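Local coordinates for protein Asp/Glu-specific dipeptidyl-peptidase (Flavobacterium psychrophilum, PDB 5JXF) that removes dipeptides from the N-terminus of oligopeptides as a serine peptidase, with strict specificity for aspartate or glutamate at the P1 position, at residues A[406-411]-A[537-542]; A[414-419]-A[468-473]; A[272-277]-A[700-705]; A[55-60]-A[589-594]. All coordinates share one frame; numbering follows the deposited sequence.

Contact 1 of 4, residues A[406-411]-A[537-542]; sequences DYFNEV and SLADNY
Phe408 and Tyr542 form an offset, parallel-displaced stack: their ring centroids lie 4.3 Å apart and their planes differ by just 9°. The displacement is visible in the atoms that pair, since CE2 of Phe408 and CD2 of Tyr542 approach to 3.6 Å near the rims of the two rings. Stacking is joined by a CH-pi contact, in which CB of Tyr542 sits 3.9 Å from the Phe408 centroid, over the same face. Both CG atoms stand anti to their backbone nitrogens (chi1 179° in Phe408), which carries each ring out from its helix into the space between the two helices. The axes here are 11.2 Å apart and run at 144°, a roughly antiparallel pair too far apart for backbone contact and bridged by aromatic side chains, within the all-helical part of this S46 peptidase. Apolar packing fills in along helix 530-545. CE1 of Phe408 reaches CB of Leu538 at 4.3 Å, and CZ comes within 4.4 Å of CB of Ala539. An obliquely placed carbonyl adds a polar neighbour, with O of Leu538 3.5 Å from CE1 of Phe408. With an alanine in place of Phe408, the Tyr542 ring would probably lose its stacking mate and a gap would open beside Leu538 and Ala539. Outside the pair, Tyr423 meets the Phe408 ring edge-to-face, while Tyr474 of helix 460-477 also touches it.

Contact 2 of 4, residues A[414-419]-A[468-473]; sequences KNTELL and EQLVAL
The carboxamide of Asn415, the flat group nearest Leu470, presents neither face nor edge to it at close range: CG of Asn415 is 4.4 Å from CD2 of Leu470, and the amide nitrogen and oxygen are farther still. The touching atom is the methylene behind the amide, CB of Asn415, which comes to 3.4 Å from the same methyl. CG lies beside the backbone N (chi1 -68°), and ND2 points to the carbonyl of Glu410, probably a hydrogen bond, though modelled too short to be relied on.

Thr416 meets the same methyl from its own side chain, OG1 to CD2 of Leu470 also measuring 3.4 Å; CB of Leu470 is 4.0 Å from that OG1. The two side chains run past each other in opposite directions. Although a methyl abuts the hydroxyl, OG1 is not left without a polar partner, because it hydrogen-bonds to the carbonyl of Val411. Of the two 3.4 Å approaches, the carbon-carbon one to CB of Asn415 is the close one, the other being an ordinary oxygen-methyl distance. Leu470 has a chi1 of -97°, well off a staggered value, so its side chain is not in a relaxed position; crowding is one possible cause.

Thr416 marks the break between helices 386-415 and 417-435 and occupies the N-cap position of the second, yet its side chain makes no capping bond. Instead Asp463 of helix 460-477 accepts from the backbone N of Glu417 and of Leu418, so the helix that supplies Leu470 also holds the start of helix 417-435. From helix 295-325, Ala315 touches Leu470 and Ala316 touches Asn415.

Contact 3 of 4, residues A[272-277]-A[700-705]; sequences DGVQED and MVDMRY
CA of Gly273 sits over the centre of one face of the Arg704 guanidinium, 3.2 Å from CZ of Arg704. This is the tight part of the contact. A CB on Gly273 would run into NH1, and the positive phi of 63° independently favours glycine. The chain of Arg704 bends at chi3 (-67°), turning the guanidinium back on Asp702 in a side-on, two-nitrogen grip. NE bonds OD1 of Asp702 at 3.0 Å and nearly straight, at 174°, and NH2 meets OD2 of Asp702 at 2.9 Å, the two bonds together making the salt bridge. OD1 of Asp702 also accepts, through its anti lone pair, from the backbone N of Arg704 at 3.0 Å, the N-cap bond of helix 703-713. Three bonds thus fix the carboxylate, and NH1 of Arg704 has a second anion in Glu643. A leucine at Arg704 would probably take a positive partner from Asp702 and Glu643 and leave Gly273 without the flat surface it rests on.

Val274 packs more loosely, with CG2 3.8 Å from OD2 of Asp702. Beyond it the loop moves away from Arg704, and Gln275 and Asp277 are solvent-exposed.

The loop connects strands 269-270 and 279-284. Asp702 ends strand 698-702, which lies between strands 673-680 and 648-653 in the eight-stranded antiparallel sheet; Ile674 of the former touches Val274, and Pro648 of the latter touches Arg704.

Contact 4 of 4, residues A[55-60]-A[589-594]; sequences KNLGMK and YGKVKG
Leu57 and Gly590 bring the two backbones to 7.1 Å between their CA atoms, where the last helical turn of 49-57 passes strand 586-591. The helix then closes in a Schellman motif at Gly58, whose positive phi of 121° accompanies a bond from its N to the carbonyl O of Lys55 (2.9 Å), one of the two bonds back into the last turn.

Leu57 carries the contact through its two methyls. Its CG lies beside the backbone N and anti to the carbonyl carbon (chi1 -72°), which directs both methyls at the strand. CD1 approaches the Tyr589 ring at its edge, near the ring plane, with 3.7 Å to CD2 of Tyr589; the two side chains cross at about a right angle. The same methyl lies 4.0 Å from CA of Gly590, against the strand backbone. CD2 of Leu57 reaches the aliphatic part of Lys591, 4.2 Å from its CD, on the more exposed flank.

The hydroxyl of Tyr589 bonds to Glu53 and Asn50, so this tyrosine meets helix 49-57 by its polar tip as well as by its ring. Strand 586-591 is, within this chain, an outermost strand of the eight-stranded antiparallel sheet; Phe279 of the adjoining strand 279-284 touches both Leu57 and Tyr589, so the helix end lies against these two strands.

Contacts 1 and 2 lie 11 Å apart between centres and share helix 386-415: the carbonyls of Glu410 and Val411, in contact 1, probably accept from Asn415 and Thr416 of contact 2, the first bond being doubtful because it is modelled too short. Contacts 3 and 4, 13 Å apart, meet through the salt bridge of Asp277 OD1 with Lys593 NZ (2.9 Å) and reach one beta sheet. The helical and sheet pairs sit on opposite sides of the chain's centre, contacts 1 and 4 being 47 Å apart. In contact 2 the Asn415 side chain is about 13 Å from the bound arginine. Separately, the Asp702 side chain of contact 3 is about 11 Å from that of Asp237, a charge-relay residue by similarity to relatives.

Contact 1 of 4, residues A[406-411]-A[537-542]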
# COMPACT_ATOMS: atom_id res chain seq x y z
N ASP A 406 0.15 18.71 -26.77
CA ASP A 406 0.75 17.82 -25.77
C ASP A 406 1.31 16.57 -26.42
O ASP A 406 2.42 16.14 -26.12
CB ASP A 406 -0.27 17.45 -24.70
CG ASP A 406 -0.48 18.55 -23.69
OD1 ASP A 406 0.40 19.43 -23.57
OD2 ASP A 406 -1.53 18.52 -23.01
N TYR A 407 0.53 16.00 -27.34
CA TYR A 407 0.97 14.84 -28.08
C TYR A 407 2.21 15.16 -28.92
O TYR A 407 3.10 14.33 -29.03
CB TYR A 407 -0.16 14.30 -28.97
CG TYR A 407 -1.15 13.41 -28.25
CD1 TYR A 407 -0.84 12.08 -27.97
CD2 TYR A 407 -2.39 13.88 -27.85
CE1 TYR A 407 -1.72 11.25 -27.30
CE2 TYR A 407 -3.29 13.05 -27.17
CZ TYR A 407 -2.94 11.74 -26.91
OH TYR A 407 -3.81 10.91 -26.24
N PHE A 408 2.28 16.37 -29.48
CA PHE A 408 3.47 16.72 -30.28
C PHE A 408 4.72 16.91 -29.41
O PHE A 408 5.76 16.31 -29.69
CB PHE A 408 3.22 17.97 -31.12
CG PHE A 408 4.42 18.38 -31.92
CD1 PHE A 408 4.69 17.78 -33.14
CD2 PHE A 408 5.29 19.36 -31.45
CE1 PHE A 408 5.80 18.15 -33.89
CE2 PHE A 408 6.41 19.73 -32.19
CZ PHE A 408 6.66 19.12 -33.41
N ASN A 409 4.64 17.76 -28.39
CA ASN A 409 5.75 17.93 -27.46
C ASN A 409 6.22 16.61 -26.81
O ASN A 409 7.43 16.39 -26.66
CB ASN A 409 5.39 18.89 -26.33
CG ASN A 409 5.07 20.27 -26.82
OD1 ASN A 409 5.59 20.73 -27.84
ND2 ASN A 409 4.21 20.96 -26.08
N GLU A 410 5.28 15.76 -26.42
CA GLU A 410 5.66 14.57 -25.65
C GLU A 410 6.28 13.52 -26.56
O GLU A 410 7.20 12.82 -26.16
CB GLU A 410 4.45 13.97 -24.91
CG GLU A 410 4.08 14.73 -23.63
CD GLU A 410 5.08 14.52 -22.49
OE1 GLU A 410 5.60 13.40 -22.32
OE2 GLU A 410 5.35 15.49 -21.75
N VAL A 411 5.81 13.45 -27.80
CA VAL A 411 6.21 12.36 -28.67
C VAL A 411 7.40 12.73 -29.55
O VAL A 411 8.32 11.93 -29.73
CB VAL A 411 5.03 11.89 -29.54
CG1 VAL A 411 5.51 10.96 -30.64
CG2 VAL A 411 3.98 11.21 -28.67
N SER A 537 7.20 16.20 -41.53
CA SER A 537 5.76 16.02 -41.75
C SER A 537 4.97 16.31 -40.48
O SER A 537 3.86 16.84 -40.54
CB SER A 537 5.45 14.61 -42.24
OG SER A 537 5.69 13.64 -41.24
N LEU A 538 5.55 15.97 -39.32
CA LEU A 538 4.88 16.19 -38.05
C LEU A 538 5.06 17.63 -37.59
O LEU A 538 4.15 18.23 -37.00
CB LEU A 538 5.41 15.22 -36.99
CG LEU A 538 5.63 13.76 -37.40
CD1 LEU A 538 6.39 13.03 -36.31
CD2 LEU A 538 4.31 13.06 -37.70
N ALA A 539 6.24 18.19 -37.87
CA ALA A 539 6.60 19.52 -37.38
C ALA A 539 5.84 20.65 -38.09
O ALA A 539 5.16 21.45 -37.43
CB ALA A 539 8.10 19.74 -37.51
N ASP A 540 5.93 20.73 -39.41
CA ASP A 540 5.25 21.83 -40.08
C ASP A 540 3.74 21.62 -40.04
O ASP A 540 2.98 22.58 -40.17
CB ASP A 540 5.77 22.02 -41.52
CG ASP A 540 5.87 20.73 -42.30
OD1 ASP A 540 4.93 19.92 -42.25
OD2 ASP A 540 6.92 20.54 -42.96
N ASN A 541 3.30 20.38 -39.82
CA ASN A 541 1.88 20.14 -39.54
C ASN A 541 1.48 20.79 -38.23
O ASN A 541 0.41 21.39 -38.12
CB ASN A 541 1.58 18.64 -39.49
CG ASN A 541 0.16 18.36 -39.04
OD1 ASN A 541 -0.77 18.34 -39.84
ND2 ASN A 541 -0.01 18.13 -37.74
N TYR A 542 2.35 20.68 -37.23
CA TYR A 542 2.11 21.32 -35.94
C TYR A 542 2.25 22.84 -36.07
O TYR A 542 1.33 23.59 -35.71
CB TYR A 542 3.09 20.79 -34.88
CG TYR A 542 3.10 21.60 -33.60
CD1 TYR A 542 2.02 21.57 -32.72
CD2 TYR A 542 4.20 22.38 -33.25
CE1 TYR A 542 2.02 22.32 -31.55
CE2 TYR A 542 4.22 23.13 -32.08
CZ TYR A 542 3.12 23.09 -31.24
OH TYR A 542 3.13 23.82 -30.07

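Contact 2 of 4, residues A[414-419]-A[468-473]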
# COMPACT_ATOMS: atom_id res chain seq x y z
N LYS A 414 10.22 15.33 -26.64
CA LYS A 414 10.77 14.87 -25.37
C LYS A 414 11.08 13.36 -25.27
O LYS A 414 12.17 13.00 -24.85
CB LYS A 414 9.81 15.29 -24.24
CG LYS A 414 9.44 16.77 -24.34
CD LYS A 414 9.04 17.42 -23.02
CE LYS A 414 8.92 18.94 -23.21
NZ LYS A 414 8.04 19.64 -22.23
N ASN A 415 10.15 12.48 -25.67
CA ASN A 415 10.34 11.06 -25.36
C ASN A 415 11.03 10.19 -26.41
O ASN A 415 11.70 9.22 -26.08
CB ASN A 415 8.99 10.43 -25.03
CG ASN A 415 8.42 10.95 -23.74
OD1 ASN A 415 8.64 10.37 -22.68
ND2 ASN A 415 7.67 12.04 -23.82
N THR A 416 10.83 10.52 -27.69
CA THR A 416 11.52 9.82 -28.77
C THR A 416 12.76 10.59 -29.18
O THR A 416 12.67 11.67 -29.78
CB THR A 416 10.63 9.65 -29.99
OG1 THR A 416 9.33 9.22 -29.57
CG2 THR A 416 11.24 8.63 -30.93
N GLU A 417 13.93 10.04 -28.87
CA GLU A 417 15.18 10.79 -28.94
C GLU A 417 15.60 11.12 -30.37
O GLU A 417 16.25 12.13 -30.61
CB GLU A 417 16.29 10.03 -28.21
CG GLU A 417 16.02 9.87 -26.70
CD GLU A 417 17.06 9.02 -25.98
OE1 GLU A 417 17.91 9.60 -25.29
OE2 GLU A 417 17.02 7.77 -26.11
N LEU A 418 15.22 10.28 -31.33
CA LEU A 418 15.55 10.54 -32.73
C LEU A 418 14.70 11.67 -33.30
O LEU A 418 15.20 12.54 -34.02
CB LEU A 418 15.39 9.28 -33.59
CG LEU A 418 15.67 9.46 -35.08
CD1 LEU A 418 16.53 8.33 -35.63
CD2 LEU A 418 14.38 9.59 -35.89
N LEU A 419 13.40 11.65 -32.99
CA LEU A 419 12.49 12.71 -33.39
C LEU A 419 12.91 14.02 -32.73
O LEU A 419 12.76 15.10 -33.31
CB LEU A 419 11.05 12.36 -32.98
CG LEU A 419 10.48 11.02 -33.47
CD1 LEU A 419 9.03 10.90 -33.06
CD2 LEU A 419 10.62 10.88 -34.98
N GLU A 468 8.38 3.09 -31.78
CA GLU A 468 7.34 2.25 -32.35
C GLU A 468 6.07 2.34 -31.50
O GLU A 468 4.96 2.28 -32.04
CB GLU A 468 7.84 0.81 -32.48
CG GLU A 468 6.84 -0.30 -32.20
CD GLU A 468 7.45 -1.68 -32.40
OE1 GLU A 468 8.57 -1.76 -32.95
OE2 GLU A 468 6.81 -2.69 -32.02
N GLN A 469 6.23 2.55 -30.20
CA GLN A 469 5.09 2.59 -29.29
C GLN A 469 4.43 3.97 -29.21
O GLN A 469 3.22 4.08 -29.04
CB GLN A 469 5.52 2.13 -27.91
CG GLN A 469 4.41 2.03 -26.88
CD GLN A 469 3.42 0.92 -27.18
OE1 GLN A 469 2.45 1.10 -27.92
NE2 GLN A 469 3.66 -0.24 -26.58
N LEU A 470 5.22 5.03 -29.34
CA LEU A 470 4.71 6.40 -29.18
C LEU A 470 4.04 6.94 -30.45
O LEU A 470 3.04 7.67 -30.38
CB LEU A 470 5.84 7.34 -28.75
CG LEU A 470 5.94 7.61 -27.25
CD1 LEU A 470 5.77 6.32 -26.44
CD2 LEU A 470 7.28 8.23 -26.98
N VAL A 471 4.59 6.59 -31.60
CA VAL A 471 3.99 6.97 -32.86
C VAL A 471 2.63 6.29 -33.02
O VAL A 471 1.69 6.87 -33.57
CB VAL A 471 4.91 6.62 -34.05
CG1 VAL A 471 4.21 6.85 -35.37
CG2 VAL A 471 6.19 7.46 -33.97
N ALA A 472 2.52 5.06 -32.50
CA ALA A 472 1.24 4.37 -32.45
C ALA A 472 0.21 5.18 -31.66
O ALA A 472 -0.94 5.33 -32.10
CB ALA A 472 1.41 2.99 -31.85
N LEU A 473 0.61 5.72 -30.52
CA LEU A 473 -0.33 6.45 -29.67
C LEU A 473 -0.80 7.76 -30.32
O LEU A 473 -1.99 8.10 -30.25
CB LEU A 473 0.31 6.74 -28.31
CG LEU A 473 0.53 5.55 -27.38
CD1 LEU A 473 1.48 5.93 -26.23
CD2 LEU A 473 -0.81 5.02 -26.84

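Contact 3 of 4, residues A[272-277]-A[700-705]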
# COMPACT_ATOMS: atom_id res chain seq x y z
N ASP A 272 20.52 17.51 17.38
CA ASP A 272 19.52 17.31 18.42
C ASP A 272 18.19 16.89 17.82
O ASP A 272 17.20 16.79 18.53
CB ASP A 272 19.33 18.58 19.25
CG ASP A 272 20.49 18.83 20.21
OD1 ASP A 272 21.49 18.07 20.15
OD2 ASP A 272 20.41 19.79 21.01
N GLY A 273 18.17 16.70 16.50
CA GLY A 273 17.01 16.18 15.80
C GLY A 273 15.72 16.98 15.81
O GLY A 273 15.69 18.15 16.22
N VAL A 274 14.65 16.33 15.35
CA VAL A 274 13.34 16.95 15.25
C VAL A 274 12.27 16.16 15.98
O VAL A 274 12.25 14.93 15.92
CB VAL A 274 12.89 17.09 13.79
CG1 VAL A 274 13.77 18.13 13.02
CG2 VAL A 274 12.97 15.74 13.11
N GLN A 275 11.37 16.87 16.65
CA GLN A 275 10.21 16.26 17.27
C GLN A 275 8.98 16.94 16.67
O GLN A 275 9.06 18.08 16.21
CB GLN A 275 10.26 16.40 18.80
CG GLN A 275 8.94 16.07 19.51
CD GLN A 275 9.03 16.16 21.02
OE1 GLN A 275 9.73 17.02 21.57
NE2 GLN A 275 8.29 15.29 21.72
N GLU A 276 7.87 16.21 16.66
CA GLU A 276 6.56 16.71 16.24
C GLU A 276 6.28 18.09 16.83
O GLU A 276 6.59 18.34 17.99
CB GLU A 276 5.46 15.70 16.66
CG GLU A 276 4.02 16.11 16.33
CD GLU A 276 3.00 14.96 16.51
OE1 GLU A 276 3.38 13.91 17.10
OE2 GLU A 276 1.83 15.09 16.05
N ASP A 277 5.67 18.96 16.02
CA ASP A 277 5.37 20.35 16.35
C ASP A 277 6.59 21.29 16.31
O ASP A 277 6.44 22.46 16.57
CB ASP A 277 4.72 20.48 17.72
CG ASP A 277 3.37 19.80 17.80
OD1 ASP A 277 2.66 19.74 16.77
OD2 ASP A 277 3.03 19.31 18.90
N MET A 700 11.48 15.53 4.01
CA MET A 700 12.85 15.96 4.29
C MET A 700 13.74 14.83 4.75
O MET A 700 13.32 13.97 5.53
CB MET A 700 12.86 17.06 5.36
CG MET A 700 12.35 18.42 4.89
SD MET A 700 11.44 19.36 6.16
CE MET A 700 9.99 18.29 6.37
N VAL A 701 14.98 14.81 4.28
CA VAL A 701 15.94 13.89 4.87
C VAL A 701 16.38 14.49 6.19
O VAL A 701 16.73 15.67 6.25
CB VAL A 701 17.20 13.64 3.99
CG1 VAL A 701 17.93 12.38 4.49
CG2 VAL A 701 16.85 13.50 2.52
N ASP A 702 16.36 13.68 7.25
CA ASP A 702 16.87 14.08 8.56
C ASP A 702 18.39 14.30 8.47
O ASP A 702 19.08 13.44 7.94
CB ASP A 702 16.53 12.97 9.59
CG ASP A 702 16.68 13.43 11.02
OD1 ASP A 702 17.80 13.86 11.39
OD2 ASP A 702 15.66 13.38 11.75
N MET A 703 18.91 15.43 8.97
CA MET A 703 20.35 15.73 8.81
C MET A 703 21.20 14.71 9.60
O MET A 703 22.34 14.40 9.21
CB MET A 703 20.68 17.18 9.24
CG MET A 703 20.49 18.26 8.08
SD MET A 703 21.24 17.74 6.56
CE MET A 703 22.95 17.74 7.08
N ARG A 704 20.65 14.15 10.67
CA ARG A 704 21.34 13.05 11.35
C ARG A 704 21.64 11.86 10.42
O ARG A 704 22.71 11.27 10.50
CB ARG A 704 20.53 12.58 12.56
CG ARG A 704 20.55 13.59 13.70
CD ARG A 704 19.59 13.20 14.80
NE ARG A 704 18.21 13.27 14.34
CZ ARG A 704 17.15 13.03 15.11
NH1 ARG A 704 17.32 12.70 16.39
NH2 ARG A 704 15.91 13.12 14.61
N TYR A 705 20.72 11.52 9.53
CA TYR A 705 20.95 10.44 8.55
C TYR A 705 21.96 10.84 7.48
O TYR A 705 22.79 10.02 7.07
CB TYR A 705 19.63 10.04 7.89
CG TYR A 705 19.74 8.78 7.05
CD1 TYR A 705 20.27 7.61 7.59
CD2 TYR A 705 19.28 8.74 5.75
CE1 TYR A 705 20.38 6.46 6.84
CE2 TYR A 705 19.37 7.60 4.99
CZ TYR A 705 19.92 6.46 5.54
OH TYR A 705 20.03 5.34 4.78

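Contact 4 of 4, residues A[55-60]-A[589-594]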
# COMPACT_ATOMS: atom_id res chain seq x y z
N LYS A 55 6.72 33.27 14.52
CA LYS A 55 7.03 33.36 15.95
C LYS A 55 6.01 32.63 16.81
O LYS A 55 6.33 31.97 17.81
CB LYS A 55 7.12 34.84 16.37
CG LYS A 55 8.36 35.52 15.85
CD LYS A 55 8.51 36.92 16.38
CE LYS A 55 9.77 37.55 15.80
NZ LYS A 55 10.97 36.68 16.04
N ASN A 56 4.76 32.81 16.41
CA ASN A 56 3.62 32.03 16.87
C ASN A 56 3.83 30.51 16.74
O ASN A 56 3.42 29.76 17.62
CB ASN A 56 2.42 32.56 16.10
CG ASN A 56 1.64 33.60 16.88
OD1 ASN A 56 0.76 34.29 16.32
ND2 ASN A 56 1.74 33.49 18.23
N LEU A 57 4.50 30.07 15.66
CA LEU A 57 4.88 28.66 15.53
C LEU A 57 6.12 28.28 16.34
O LEU A 57 6.42 27.09 16.52
CB LEU A 57 5.13 28.31 14.06
CG LEU A 57 3.86 28.24 13.21
CD1 LEU A 57 4.21 28.19 11.74
CD2 LEU A 57 3.04 27.00 13.62
N GLY A 58 6.87 29.28 16.81
CA GLY A 58 8.04 29.02 17.63
C GLY A 58 9.37 29.55 17.12
O GLY A 58 10.42 29.27 17.71
N MET A 59 9.36 30.28 16.02
CA MET A 59 10.59 30.83 15.48
C MET A 59 11.16 31.82 16.50
O MET A 59 10.42 32.62 17.10
CB MET A 59 10.36 31.50 14.11
CG MET A 59 11.65 31.93 13.41
SD MET A 59 11.37 32.68 11.78
CE MET A 59 10.60 34.21 12.31
N LYS A 60 12.47 31.74 16.71
CA LYS A 60 13.14 32.56 17.70
C LYS A 60 13.91 33.68 17.01
O LYS A 60 14.01 34.78 17.55
CB LYS A 60 14.07 31.70 18.57
CG LYS A 60 13.30 30.68 19.45
CD LYS A 60 12.22 31.38 20.25
CE LYS A 60 11.47 30.41 21.17
NZ LYS A 60 10.17 30.98 21.62
N TYR A 589 7.15 28.08 5.83
CA TYR A 589 7.36 27.57 7.17
C TYR A 589 6.19 26.71 7.62
O TYR A 589 5.13 26.72 7.00
CB TYR A 589 7.55 28.71 8.16
CG TYR A 589 6.52 29.78 7.96
CD1 TYR A 589 6.78 30.83 7.08
CD2 TYR A 589 5.29 29.75 8.61
CE1 TYR A 589 5.85 31.81 6.85
CE2 TYR A 589 4.34 30.75 8.39
CZ TYR A 589 4.65 31.78 7.51
OH TYR A 589 3.78 32.80 7.24
N GLY A 590 6.37 26.03 8.74
CA GLY A 590 5.30 25.24 9.30
C GLY A 590 5.85 24.43 10.44
O GLY A 590 6.67 24.93 11.22
N LYS A 591 5.44 23.17 10.53
CA LYS A 591 5.90 22.33 11.62
C LYS A 591 5.97 20.86 11.22
O LYS A 591 5.28 20.42 10.31
CB LYS A 591 4.98 22.52 12.83
CG LYS A 591 3.55 22.11 12.55
CD LYS A 591 2.57 22.79 13.48
CE LYS A 591 2.69 22.28 14.90
NZ LYS A 591 1.93 23.12 15.85
N VAL A 592 6.82 20.12 11.92
CA VAL A 592 6.88 18.68 11.80
C VAL A 592 5.51 18.10 12.23
O VAL A 592 5.08 18.26 13.37
CB VAL A 592 8.03 18.10 12.66
CG1 VAL A 592 8.06 16.60 12.55
CG2 VAL A 592 9.39 18.70 12.24
N LYS A 593 4.81 17.48 11.29
CA LYS A 593 3.44 17.04 11.52
C LYS A 593 3.08 15.87 10.61
O LYS A 593 3.25 15.96 9.40
CB LYS A 593 2.45 18.18 11.28
CG LYS A 593 1.06 17.96 11.89
CD LYS A 593 1.25 17.64 13.37
CE LYS A 593 0.08 18.05 14.22
NZ LYS A 593 0.56 18.11 15.64
N GLY A 594 2.56 14.79 11.19
CA GLY A 594 2.05 13.69 10.39
C GLY A 594 0.74 14.05 9.72
O GLY A 594 0.35 15.22 9.68